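Side-chain contacts in geranyltranstransferase (Thermotoga maritima, PDB 2FTZ), which probably joins geranyl diphosphate to isopentenyl diphosphate to make farnesyl diphosphate: residues M38-T43 against R105-D110; I84-D87 against I91-A94; E137-T142 against F180-S185. All coordinates share one frame; numbering follows the deposited sequence. Where two conformers were deposited one is given.

Contact 1: M38-T43 against R105-D110; sequences MLYSAT and RTYGED. With EDO (1,2-ethanediol), chain F; EDO (1,2-ethanediol), chain G.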
ATOM      1  N   MET A  38      13.613  -1.580  -5.814  1.00 21.04           N
ATOM      2  CA  MET A  38      12.415  -2.179  -6.366  1.00 22.83           C
ATOM      3  C   MET A  38      12.687  -3.030  -7.572  1.00 22.92           C
ATOM      4  O   MET A  38      12.232  -4.188  -7.639  1.00 21.72           O
ATOM      5  CB  MET A  38      11.358  -1.110  -6.707  1.00 22.79           C
ATOM      6  CG  MET A  38      10.850  -0.369  -5.505  1.00 24.62           C
ATOM      7  SD  MET A  38       9.462   0.721  -5.982  1.00 28.09           S
ATOM      8  CE  MET A  38      10.351   1.995  -6.790  1.00 32.02           C
ATOM      9  N   LEU A  39      13.500  -2.519  -8.510  1.00 20.30           N
ATOM     10  CA  LEU A  39      13.847  -3.286  -9.677  1.00 21.36           C
ATOM     11  C   LEU A  39      14.669  -4.547  -9.303  1.00 21.85           C
ATOM     12  O   LEU A  39      14.444  -5.625  -9.827  1.00 24.65           O
ATOM     13  CB  LEU A  39      14.648  -2.368 -10.629  1.00 18.91           C
ATOM     14  CG  LEU A  39      15.123  -2.988 -11.952  1.00 21.62           C
ATOM     15  CD1 LEU A  39      13.959  -3.620 -12.807  1.00 22.36           C
ATOM     16  CD2 LEU A  39      15.879  -1.938 -12.785  1.00 24.92           C
ATOM     17  N   TYR A  40      15.623  -4.385  -8.399  1.00 22.55           N
ATOM     18  CA  TYR A  40      16.457  -5.518  -7.922  1.00 26.02           C
ATOM     19  C   TYR A  40      15.583  -6.647  -7.398  1.00 24.97           C
ATOM     20  O   TYR A  40      15.673  -7.821  -7.826  1.00 24.50           O
ATOM     21  CB  TYR A  40      17.382  -5.008  -6.821  1.00 26.35           C
ATOM     22  CG  TYR A  40      18.171  -6.092  -6.084  1.00 33.88           C
ATOM     23  CD1 TYR A  40      19.355  -6.589  -6.618  1.00 36.69           C
ATOM     24  CD2 TYR A  40      17.759  -6.573  -4.845  1.00 27.08           C
ATOM     25  CE1 TYR A  40      20.114  -7.564  -5.940  1.00 39.45           C
ATOM     26  CE2 TYR A  40      18.506  -7.577  -4.138  1.00 31.61           C
ATOM     27  CZ  TYR A  40      19.698  -8.053  -4.707  1.00 33.02           C
ATOM     28  OH  TYR A  40      20.484  -9.028  -4.085  1.00 33.82           O
ATOM     29  N   SER A  41      14.699  -6.295  -6.459  1.00 24.18           N
ATOM     30  CA  SER A  41      13.848  -7.277  -5.818  1.00 26.19           C
ATOM     31  C   SER A  41      12.909  -7.994  -6.783  1.00 27.53           C
ATOM     32  O   SER A  41      12.658  -9.188  -6.631  1.00 26.44           O
ATOM     33  CB  SER A  41      13.065  -6.614  -4.717  1.00 27.56           C
ATOM     34  OG  SER A  41      13.921  -6.278  -3.634  1.00 30.04           O
ATOM     35  N   ALA A  42      12.372  -7.261  -7.748  1.00 23.03           N
ATOM     36  CA  ALA A  42      11.432  -7.788  -8.698  1.00 25.28           C
ATOM     37  C   ALA A  42      12.079  -8.678  -9.759  1.00 28.04           C
ATOM     38  O   ALA A  42      11.388  -9.469 -10.422  1.00 30.71           O
ATOM     39  CB  ALA A  42      10.657  -6.626  -9.357  1.00 27.50           C
ATOM     40  N   THR A  43      13.386  -8.561  -9.926  1.00 28.97           N
ATOM     41  CA  THR A  43      14.084  -9.284 -10.988  1.00 32.96           C
ATOM     42  C   THR A  43      15.119 -10.313 -10.455  1.00 34.32           C
ATOM     43  O   THR A  43      15.701 -11.035 -11.235  1.00 33.11           O
ATOM     44  CB  THR A  43      14.709  -8.280 -12.001  1.00 33.44           C
ATOM     45  OG1 THR A  43      15.624  -7.425 -11.325  1.00 27.07           O
ATOM     46  CG2 THR A  43      13.627  -7.415 -12.694  1.00 31.43           C
ATOM     47  N   ARG A 105      19.708  -5.919   2.978  1.00 35.47           N
ATOM     48  CA  ARG A 105      21.146  -6.202   3.076  1.00 38.40           C
ATOM     49  C   ARG A 105      21.911  -5.509   1.931  1.00 38.68           C
ATOM     50  O   ARG A 105      23.075  -5.144   2.080  1.00 40.56           O
ATOM     51  CB  ARG A 105      21.411  -7.721   3.067  1.00 39.15           C
ATOM     52  CG  ARG A 105      20.908  -8.460   4.323  1.00 47.04           C
ATOM     53  CD  ARG A 105      21.758  -8.193   5.537  1.00 57.68           C
ATOM     54  NE  ARG A 105      23.096  -8.750   5.385  1.00 64.51           N
ATOM     55  CZ  ARG A 105      24.117  -8.487   6.196  1.00 72.37           C
ATOM     56  NH1 ARG A 105      23.966  -7.665   7.233  1.00 73.99           N
ATOM     57  NH2 ARG A 105      25.306  -9.045   5.967  1.00 74.60           N
ATOM     58  N   THR A 106      21.230  -5.297   0.806  1.00 37.01           N
ATOM     59  CA  THR A 106      21.839  -4.722  -0.377  1.00 35.53           C
ATOM     60  C   THR A 106      21.782  -3.203  -0.305  1.00 36.49           C
ATOM     61  O   THR A 106      22.784  -2.536  -0.572  1.00 32.50           O
ATOM     62  CB  THR A 106      21.160  -5.254  -1.655  1.00 37.06           C
ATOM     63  OG1 THR A 106      21.126  -6.701  -1.622  1.00 35.72           O
ATOM     64  CG2 THR A 106      21.899  -4.789  -2.900  1.00 38.49           C
ATOM     65  N   TYR A 107      20.627  -2.663   0.114  1.00 33.78           N
ATOM     66  CA  TYR A 107      20.360  -1.235   0.042  1.00 34.68           C
ATOM     67  C   TYR A 107      20.169  -0.512   1.359  1.00 36.07           C
ATOM     68  O   TYR A 107      20.160   0.714   1.365  1.00 37.95           O
ATOM     69  CB  TYR A 107      19.104  -1.012  -0.797  1.00 32.82           C
ATOM     70  CG  TYR A 107      19.346  -1.375  -2.222  1.00 33.80           C
ATOM     71  CD1 TYR A 107      19.982  -0.473  -3.105  1.00 40.71           C
ATOM     72  CD2 TYR A 107      19.002  -2.633  -2.695  1.00 33.75           C
ATOM     73  CE1 TYR A 107      20.228  -0.818  -4.396  1.00 41.42           C
ATOM     74  CE2 TYR A 107      19.234  -2.984  -3.992  1.00 32.06           C
ATOM     75  CZ  TYR A 107      19.859  -2.086  -4.835  1.00 41.57           C
ATOM     76  OH  TYR A 107      20.096  -2.491  -6.113  1.00 38.73           O
ATOM     77  N   GLY A 108      19.984  -1.236   2.466  1.00 32.52           N
ATOM     78  CA  GLY A 108      19.700  -0.579   3.749  1.00 29.75           C
ATOM     79  C   GLY A 108      18.255  -0.827   4.094  1.00 28.03           C
ATOM     80  O   GLY A 108      17.418  -1.016   3.216  1.00 26.42           O
ATOM     81  N   GLU A 109      17.956  -0.838   5.384  1.00 28.60           N
ATOM     82  CA  GLU A 109      16.618  -1.084   5.862  1.00 30.76           C
ATOM     83  C   GLU A 109      15.651   0.031   5.517  1.00 25.99           C
ATOM     84  O   GLU A 109      14.484  -0.231   5.266  1.00 25.49           O
ATOM     85  CB  GLU A 109      16.678  -1.211   7.382  1.00 34.40           C
ATOM     86  CG  GLU A 109      15.435  -1.693   8.022  1.00 41.20           C
ATOM     87  CD  GLU A 109      15.684  -2.172   9.482  1.00 40.68           C
ATOM     88  OE1 GLU A 109      16.874  -2.311   9.906  1.00 47.87           O
ATOM     89  OE2 GLU A 109      14.677  -2.390  10.168  1.00 49.45           O
ATOM     90  N   ASP A 110      16.143   1.270   5.520  1.00 25.64           N
ATOM     91  CA  ASP A 110      15.337   2.434   5.122  1.00 26.46           C
ATOM     92  C   ASP A 110      14.879   2.305   3.661  1.00 26.35           C
ATOM     93  O   ASP A 110      13.689   2.448   3.332  1.00 26.55           O
ATOM     94  CB  ASP A 110      16.112   3.766   5.362  1.00 30.48           C
ATOM     95  CG  ASP A 110      17.582   3.793   4.798  1.00 35.45           C
ATOM     96  OD1 ASP A 110      18.176   2.782   4.308  1.00 30.63           O
ATOM     97  OD2 ASP A 110      18.177   4.899   4.892  1.00 35.98           O
TER
HETATM   98  C1  EDO F 277      20.341   0.628   7.960  1.00 53.49           C
HETATM   99  O1  EDO F 277      20.225  -0.579   7.190  1.00 44.97           O
HETATM  100  C2  EDO F 277      19.745   1.792   7.174  1.00 56.96           C
HETATM  101  O2  EDO F 277      18.628   2.324   7.899  1.00 63.86           O
HETATM  102  C1  EDO G 278      19.903   5.922   2.355  1.00 48.25           C
HETATM  103  O1  EDO G 278      20.466   5.574   3.624  1.00 40.63           O
HETATM  104  C2  EDO G 278      20.934   5.657   1.270  1.00 49.10           C
HETATM  105  O2  EDO G 278      21.816   4.640   1.757  1.00 58.69           O
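A T-shaped aromatic pair, Tyr-107 edge-on to Tyr-40, ties helix 33-43 to the last turn of helix 103-107 at the surface of the protein. The ring centroids lie 5.7 Å apart and the planes stand at 71°. The leading edge is CE2 of Tyr-107, which meets CG of Tyr-40 at 3.9 Å, while its OH runs on past the ring to CB of Tyr-40 at 3.8 Å. Tyr-40 offers its face here because CG lies anti to the backbone N (chi1 172°), which swings the ring out toward the partner helix. Thr-106 touches the same ring through OG1, 3.7 Å from Tyr-40 CZ, and its methyl CG2 lies farther out over one face. At the far end of the tyrosine, Tyr-40 OH and Thr-106 OG1 are 3.4 Å apart. Tyr-40 OH bonds Pro-101 O, and Thr-106 OG1 bonds Ser-102 O. Tyr-107 OH is bonded to Glu-36 OE2, which fixes that ring to helix 33-43 a second time.

Within the all-helical prenyl synthase fold, this is where helix 103-107 breaks at Gly-108 and helix 109-127 begins, with Gly-108 as N-cap. A CB on Gly-108 would run into Asp-110 OD1 and the preceding carbonyl O. The opening turn of the new helix holds two ethanediol molecules, probably from the crystallisation liquor: Glu-109 N donates to O1 of one at 2.9 Å and 171°. The second ethanediol gives its O1 to Asp-110 OD2 at 2.7 Å, an oxygen also salt-bridged to Arg-158 of the second subunit.

Contact 2: I84-D87 against I91-A94; sequences IHDD and IDNA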
ATOM      1  N   ILE A  84       9.709  -8.337   0.354  1.00 28.74           N
ATOM      2  CA  ILE A  84      10.612  -7.326   0.902  1.00 28.04           C
ATOM      3  C   ILE A  84      10.273  -7.033   2.383  1.00 29.36           C
ATOM      4  O   ILE A  84      11.157  -7.006   3.262  1.00 32.00           O
ATOM      5  CB  ILE A  84      10.561  -5.977   0.096  1.00 25.15           C
ATOM      6  CG1 ILE A  84      11.119  -6.169  -1.334  1.00 25.79           C
ATOM      7  CG2 ILE A  84      11.418  -4.911   0.822  1.00 29.53           C
ATOM      8  CD1 ILE A  84      10.989  -4.866  -2.208  1.00 26.56           C
ATOM      9  N   HIS A  85       9.009  -6.733   2.660  1.00 28.44           N
ATOM     10  CA  HIS A  85       8.627  -6.395   4.035  1.00 30.39           C
ATOM     11  C   HIS A  85       8.785  -7.612   5.007  1.00 32.66           C
ATOM     12  O   HIS A  85       9.291  -7.444   6.117  1.00 33.61           O
ATOM     13  CB  HIS A  85       7.199  -5.804   4.062  1.00 31.58           C
ATOM     14  CG  HIS A  85       7.158  -4.319   3.760  1.00 28.92           C
ATOM     15  ND1 HIS A  85       6.057  -3.528   4.069  1.00 32.01           N
ATOM     16  CD2 HIS A  85       8.076  -3.482   3.211  1.00 31.07           C
ATOM     17  CE1 HIS A  85       6.288  -2.281   3.695  1.00 31.05           C
ATOM     18  NE2 HIS A  85       7.516  -2.212   3.186  1.00 26.83           N
ATOM     19  N   ASP A  86       8.376  -8.807   4.576  1.00 33.50           N
ATOM     20  CA  ASP A  86       8.569 -10.050   5.396  1.00 32.28           C
ATOM     21  C   ASP A  86      10.033 -10.256   5.783  1.00 34.13           C
ATOM     22  O   ASP A  86      10.321 -10.730   6.903  1.00 33.69           O
ATOM     23  CB  ASP A  86       7.975 -11.250   4.634  0.50 31.38           C
ATOM     24  CG  ASP A  86       7.844 -12.479   5.483  0.50 35.36           C
ATOM     25  OD1 ASP A  86       7.081 -12.444   6.484  0.50 26.09           O
ATOM     26  OD2 ASP A  86       8.483 -13.497   5.143  0.50 26.96           O
ATOM     27  N   ASP A  87      10.965  -9.953   4.863  1.00 33.31           N
ATOM     28  CA  ASP A  87      12.414 -10.191   5.083  1.00 34.79           C
ATOM     29  C   ASP A  87      13.026  -9.212   6.064  1.00 32.10           C
ATOM     30  O   ASP A  87      14.093  -9.475   6.641  1.00 30.42           O
ATOM     31  CB  ASP A  87      13.242 -10.073   3.774  1.00 34.25           C
ATOM     32  CG  ASP A  87      13.041 -11.247   2.809  1.00 43.63           C
ATOM     33  OD1 ASP A  87      12.469 -12.310   3.192  1.00 36.66           O
ATOM     34  OD2 ASP A  87      13.467 -11.083   1.633  1.00 34.54           O
ATOM     35  N   ILE A  91      10.717  -8.334  11.170  1.00 32.77           N
ATOM     36  CA  ILE A  91       9.801  -9.391  10.822  1.00 33.94           C
ATOM     37  C   ILE A  91      10.643 -10.662  10.786  1.00 37.65           C
ATOM     38  O   ILE A  91      10.956 -11.191  11.851  1.00 36.89           O
ATOM     39  CB  ILE A  91       9.019  -9.113   9.520  1.00 35.00           C
ATOM     40  CG1 ILE A  91       8.326  -7.734   9.591  1.00 39.01           C
ATOM     41  CG2 ILE A  91       7.961 -10.257   9.264  1.00 35.68           C
ATOM     42  CD1 ILE A  91       7.347  -7.566  10.793  1.00 38.81           C
ATOM     43  N   ASP A  92      11.038 -11.136   9.601  1.00 33.75           N
ATOM     44  CA  ASP A  92      11.755 -12.403   9.519  1.00 38.62           C
ATOM     45  C   ASP A  92      13.263 -12.273   9.445  1.00 38.36           C
ATOM     46  O   ASP A  92      13.979 -13.271   9.677  1.00 37.35           O
ATOM     47  CB  ASP A  92      11.145 -13.293   8.426  1.00 39.50           C
ATOM     48  CG  ASP A  92       9.797 -13.871   8.863  1.00 52.88           C
ATOM     49  OD1 ASP A  92       9.546 -13.976  10.099  1.00 60.36           O
ATOM     50  OD2 ASP A  92       8.978 -14.206   7.988  1.00 70.36           O
ATOM     51  N   ASN A  93      13.760 -11.051   9.216  1.00 35.26           N
ATOM     52  CA  ASN A  93      15.202 -10.781   9.285  1.00 38.10           C
ATOM     53  C   ASN A  93      15.998 -11.748   8.397  1.00 38.79           C
ATOM     54  O   ASN A  93      16.957 -12.406   8.851  1.00 39.91           O
ATOM     55  CB  ASN A  93      15.683 -10.867  10.751  1.00 38.44           C
ATOM     56  CG  ASN A  93      17.078 -10.287  10.961  1.00 41.49           C
ATOM     57  OD1 ASN A  93      17.547  -9.441  10.203  1.00 43.58           O
ATOM     58  ND2 ASN A  93      17.740 -10.734  12.019  1.00 46.38           N
ATOM     59  N   ALA A  94      15.584 -11.835   7.139  1.00 36.14           N
ATOM     60  CA  ALA A  94      16.245 -12.694   6.142  1.00 36.16           C
ATOM     61  C   ALA A  94      17.470 -12.010   5.531  1.00 37.42           C
ATOM     62  O   ALA A  94      17.377 -10.918   4.969  1.00 36.49           O
ATOM     63  CB  ALA A  94      15.251 -13.084   5.029  1.00 35.61           C
TER
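Ile-91 comes first, its branched CB set 3.3 Å from Asp-86 O. From there CG1 passes alongside His-85 O, at 3.6 Å. The Ile-91 side chain also packs on Glu-150 and Val-154 of helix 147-158. The other branch, CG2, is directed back to Asp-86 because it lies anti to the Ile-91 backbone N.

Asp-92 follows, and Asp-92 N donates to Asp-86 O at 2.8 Å, the N-H bent to 145°. Asp-86, Asp-87 and Asp-92 have the spacing DDX4D, the first aspartate-rich motif of prenyl synthases, which in relatives holds the magnesium ions that bind the allylic diphosphate. The backbone bond from Asp-92 N to Asp-86 O folds the third aspartate back beside the first. Asp-92 OD2 lies 3.0 Å from Asp-86 OD2 with the carboxylate planes 89° apart, although Asp-86 has two conformers and that short approach is doubtful.

Asn-93 adopts left-handed helical backbone angles, and its N, though 3.0 Å from Asp-87 O, is too poorly angled to bond. The turn delivers the next amide instead: Ala-94 N reaches Asp-87 O at 2.8 Å, with the N-H bent to 144°. Ala-94 CB then rests against the carboxylate of Asp-87, 3.4 Å from OD1, an oxygen also held by a salt bridge to Arg-97.

Contact 3: E137-T142 against F180-S185; sequences EEFSET and FAFCFS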
ATOM      1  N   GLU A 137     -11.908  -3.365  -6.191  1.00 23.23           N
ATOM      2  CA  GLU A 137     -12.456  -3.760  -4.908  1.00 27.44           C
ATOM      3  C   GLU A 137     -11.889  -5.077  -4.420  1.00 26.59           C
ATOM      4  O   GLU A 137     -11.505  -5.200  -3.265  1.00 22.08           O
ATOM      5  CB  GLU A 137     -13.966  -3.867  -5.042  1.00 30.66           C
ATOM      6  CG  GLU A 137     -14.695  -4.170  -3.767  1.00 46.98           C
ATOM      7  CD  GLU A 137     -16.143  -3.660  -3.797  1.00 61.25           C
ATOM      8  OE1 GLU A 137     -16.584  -3.123  -4.851  1.00 57.93           O
ATOM      9  OE2 GLU A 137     -16.826  -3.784  -2.754  1.00 68.86           O
ATOM     10  N   GLU A 138     -11.869  -6.076  -5.303  1.00 23.04           N
ATOM     11  CA  GLU A 138     -11.324  -7.381  -4.957  1.00 23.37           C
ATOM     12  C   GLU A 138      -9.856  -7.346  -4.622  1.00 21.53           C
ATOM     13  O   GLU A 138      -9.434  -8.054  -3.719  1.00 21.64           O
ATOM     14  CB  GLU A 138     -11.537  -8.416  -6.065  1.00 25.33           C
ATOM     15  CG  GLU A 138     -12.970  -8.854  -6.242  1.00 33.76           C
ATOM     16  CD  GLU A 138     -13.460  -9.746  -5.098  1.00 35.75           C
ATOM     17  OE1 GLU A 138     -12.752 -10.697  -4.712  1.00 38.83           O
ATOM     18  OE2 GLU A 138     -14.536  -9.438  -4.561  1.00 47.63           O
ATOM     19  N   PHE A 139      -9.074  -6.602  -5.417  1.00 21.01           N
ATOM     20  CA  PHE A 139      -7.654  -6.465  -5.188  1.00 21.35           C
ATOM     21  C   PHE A 139      -7.379  -5.794  -3.818  1.00 21.22           C
ATOM     22  O   PHE A 139      -6.492  -6.221  -3.065  1.00 21.84           O
ATOM     23  CB  PHE A 139      -6.992  -5.719  -6.344  1.00 19.87           C
ATOM     24  CG  PHE A 139      -5.504  -5.673  -6.275  1.00 20.11           C
ATOM     25  CD1 PHE A 139      -4.745  -6.784  -6.590  1.00 26.78           C
ATOM     26  CD2 PHE A 139      -4.833  -4.548  -5.793  1.00 22.53           C
ATOM     27  CE1 PHE A 139      -3.386  -6.741  -6.528  1.00 30.03           C
ATOM     28  CE2 PHE A 139      -3.431  -4.512  -5.710  1.00 26.75           C
ATOM     29  CZ  PHE A 139      -2.731  -5.604  -6.088  1.00 26.60           C
ATOM     30  N   SER A 140      -8.143  -4.765  -3.509  1.00 19.20           N
ATOM     31  CA  SER A 140      -7.987  -4.009  -2.254  1.00 20.05           C
ATOM     32  C   SER A 140      -8.341  -4.913  -1.089  1.00 19.96           C
ATOM     33  O   SER A 140      -7.648  -4.920  -0.084  1.00 21.62           O
ATOM     34  CB  SER A 140      -8.919  -2.770  -2.257  1.00 23.83           C
ATOM     35  OG  SER A 140      -8.400  -1.825  -3.179  1.00 26.88           O
ATOM     36  N   GLU A 141      -9.402  -5.699  -1.244  1.00 21.20           N
ATOM     37  CA  GLU A 141      -9.833  -6.648  -0.182  1.00 26.27           C
ATOM     38  C   GLU A 141      -8.749  -7.701   0.008  1.00 23.58           C
ATOM     39  O   GLU A 141      -8.421  -8.076   1.119  1.00 22.37           O
ATOM     40  CB  GLU A 141     -11.159  -7.328  -0.573  1.00 27.76           C
ATOM     41  CG  GLU A 141     -11.566  -8.501   0.325  1.00 38.03           C
ATOM     42  CD  GLU A 141     -13.079  -8.863   0.196  1.00 41.45           C
ATOM     43  OE1 GLU A 141     -13.762  -8.327  -0.722  1.00 58.52           O
ATOM     44  OE2 GLU A 141     -13.549  -9.685   1.023  1.00 52.58           O
ATOM     45  N   THR A 142      -8.195  -8.172  -1.109  1.00 22.24           N
ATOM     46  CA  THR A 142      -7.125  -9.152  -1.100  1.00 19.98           C
ATOM     47  C   THR A 142      -5.893  -8.634  -0.343  1.00 22.55           C
ATOM     48  O   THR A 142      -5.337  -9.359   0.419  1.00 21.52           O
ATOM     49  CB  THR A 142      -6.750  -9.547  -2.528  1.00 23.61           C
ATOM     50  OG1 THR A 142      -7.896 -10.173  -3.133  1.00 24.15           O
ATOM     51  CG2 THR A 142      -5.502 -10.474  -2.570  1.00 23.46           C
ATOM     52  N   PHE A 180      -3.769 -16.015  -4.254  1.00 22.98           N
ATOM     53  CA  PHE A 180      -4.205 -17.016  -5.241  1.00 22.64           C
ATOM     54  C   PHE A 180      -5.687 -16.972  -5.535  1.00 22.39           C
ATOM     55  O   PHE A 180      -6.084 -17.179  -6.679  1.00 21.69           O
ATOM     56  CB  PHE A 180      -3.759 -18.406  -4.765  1.00 22.59           C
ATOM     57  CG  PHE A 180      -2.307 -18.646  -4.967  1.00 23.90           C
ATOM     58  CD1 PHE A 180      -1.786 -18.709  -6.228  1.00 23.83           C
ATOM     59  CD2 PHE A 180      -1.451 -18.778  -3.885  1.00 22.48           C
ATOM     60  CE1 PHE A 180      -0.392 -18.941  -6.409  1.00 23.56           C
ATOM     61  CE2 PHE A 180      -0.108 -19.037  -4.055  1.00 29.66           C
ATOM     62  CZ  PHE A 180       0.416 -19.129  -5.300  1.00 23.70           C
ATOM     63  N   ALA A 181      -6.518 -16.710  -4.520  1.00 22.23           N
ATOM     64  CA  ALA A 181      -7.942 -16.514  -4.697  1.00 22.58           C
ATOM     65  C   ALA A 181      -8.200 -15.409  -5.708  1.00 22.00           C
ATOM     66  O   ALA A 181      -9.023 -15.577  -6.594  1.00 19.52           O
ATOM     67  CB  ALA A 181      -8.660 -16.201  -3.345  1.00 23.76           C
ATOM     68  N   PHE A 182      -7.445 -14.318  -5.597  1.00 21.95           N
ATOM     69  CA  PHE A 182      -7.526 -13.221  -6.548  1.00 21.53           C
ATOM     70  C   PHE A 182      -7.049 -13.624  -7.952  1.00 21.33           C
ATOM     71  O   PHE A 182      -7.667 -13.224  -8.949  1.00 21.67           O
ATOM     72  CB  PHE A 182      -6.764 -11.990  -6.053  1.00 20.63           C
ATOM     73  CG  PHE A 182      -6.785 -10.847  -7.028  1.00 21.14           C
ATOM     74  CD1 PHE A 182      -7.886 -10.001  -7.083  1.00 20.22           C
ATOM     75  CD2 PHE A 182      -5.745 -10.648  -7.927  1.00 22.10           C
ATOM     76  CE1 PHE A 182      -7.949  -8.977  -8.020  1.00 22.26           C
ATOM     77  CE2 PHE A 182      -5.791  -9.649  -8.833  1.00 21.59           C
ATOM     78  CZ  PHE A 182      -6.908  -8.787  -8.897  1.00 19.99           C
ATOM     79  N   CYS A 183      -5.954 -14.362  -8.043  1.00 21.66           N
ATOM     80  CA  CYS A 183      -5.475 -14.833  -9.342  1.00 22.74           C
ATOM     81  C   CYS A 183      -6.515 -15.690 -10.067  1.00 23.57           C
ATOM     82  O   CYS A 183      -6.658 -15.626 -11.276  1.00 24.25           O
ATOM     83  CB  CYS A 183      -4.192 -15.652  -9.180  1.00 22.92           C
ATOM     84  SG  CYS A 183      -2.742 -14.714  -8.684  1.00 27.16           S
ATOM     85  N   PHE A 184      -7.208 -16.534  -9.308  1.00 21.58           N
ATOM     86  CA  PHE A 184      -8.263 -17.436  -9.865  1.00 22.78           C
ATOM     87  C   PHE A 184      -9.508 -16.615 -10.279  1.00 24.71           C
ATOM     88  O   PHE A 184     -10.134 -16.927 -11.249  1.00 25.32           O
ATOM     89  CB  PHE A 184      -8.666 -18.485  -8.835  1.00 22.34           C
ATOM     90  CG  PHE A 184      -7.819 -19.742  -8.820  1.00 22.46           C
ATOM     91  CD1 PHE A 184      -6.444 -19.686  -8.670  1.00 23.38           C
ATOM     92  CD2 PHE A 184      -8.433 -20.980  -8.843  1.00 23.70           C
ATOM     93  CE1 PHE A 184      -5.685 -20.848  -8.591  1.00 29.05           C
ATOM     94  CE2 PHE A 184      -7.687 -22.144  -8.706  1.00 23.41           C
ATOM     95  CZ  PHE A 184      -6.307 -22.080  -8.633  1.00 26.98           C
ATOM     96  N   SER A 185      -9.843 -15.592  -9.492  1.00 22.86           N
ATOM     97  CA  SER A 185     -11.039 -14.736  -9.607  1.00 22.87           C
ATOM     98  C   SER A 185     -10.968 -13.722 -10.719  1.00 22.20           C
ATOM     99  O   SER A 185     -11.947 -13.477 -11.453  1.00 24.66           O
ATOM    100  CB  SER A 185     -11.101 -13.829  -8.347  1.00 28.12           C
ATOM    101  OG  SER A 185     -11.698 -14.463  -7.343  1.00 34.66           O
TER
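Phe-182 carries this contact, with Phe-139 as its chief partner: the edge of the Phe-139 ring is directed at the face of Phe-182, centroids 5.3 Å apart and planes at 68°. The atom that leads is Phe-139 CD1, 3.7 Å from Phe-182 CZ and displaced from the ring centre toward the rim. Phe-182 also lies against the backbone of the opposing helix, its CE1 being 3.7 Å from Phe-139 N. It gets there because CG is anti to its own N (chi1 178°), which extends the ring across the interface between helices 136-143 and 177-189. These two pack antiparallel in the buried core of the helical bundle, their short axes inclined at 166° and 10.1 Å apart. Val-71 and Val-75 of helix 69-87 also touch Phe-182, while Phe-139 makes another edge-to-face pair with Phe-124 of helix 109-127.

Glu-138 brings CB to the edge of the Phe-182 ring, 4.1 Å from CD1. At the root of the Phe-182 side chain, Thr-142 OG1 sits 3.6 Å from Phe-182 CB. Replacing Phe-182 by alanine would probably leave a gap between the helices and the edge of Phe-139 without the face it abuts. The Thr-142 hydroxyl itself donates from OG1 to Glu-138 O at 2.7 Å, and Thr-142 N reaches the same oxygen from the opposite face of the carbonyl plane, at 2.9 Å.

Along the chain contact 2 is nested inside the loop that contact 1 closes, and contact 3 opens only after both. Contacts 1 and 2 are neighbours, centres 12 Å apart, and they touch where Ser-41 OG packs on Ile-84 CD1 at 3.6 Å. The C-terminal part of helix 69-87 belongs to contact 2, and the next helix, 103-107, belongs to contact 1. Contact 3 lies across the chain's centre, about 26 Å from contact 1 and 23 Å from contact 2 between centres. Helix 69-87 nevertheless links the far ends: its early residues pack on Phe-182, and its C-terminal part carries the first two aspartates of the motif. All three contacts reach the second subunit.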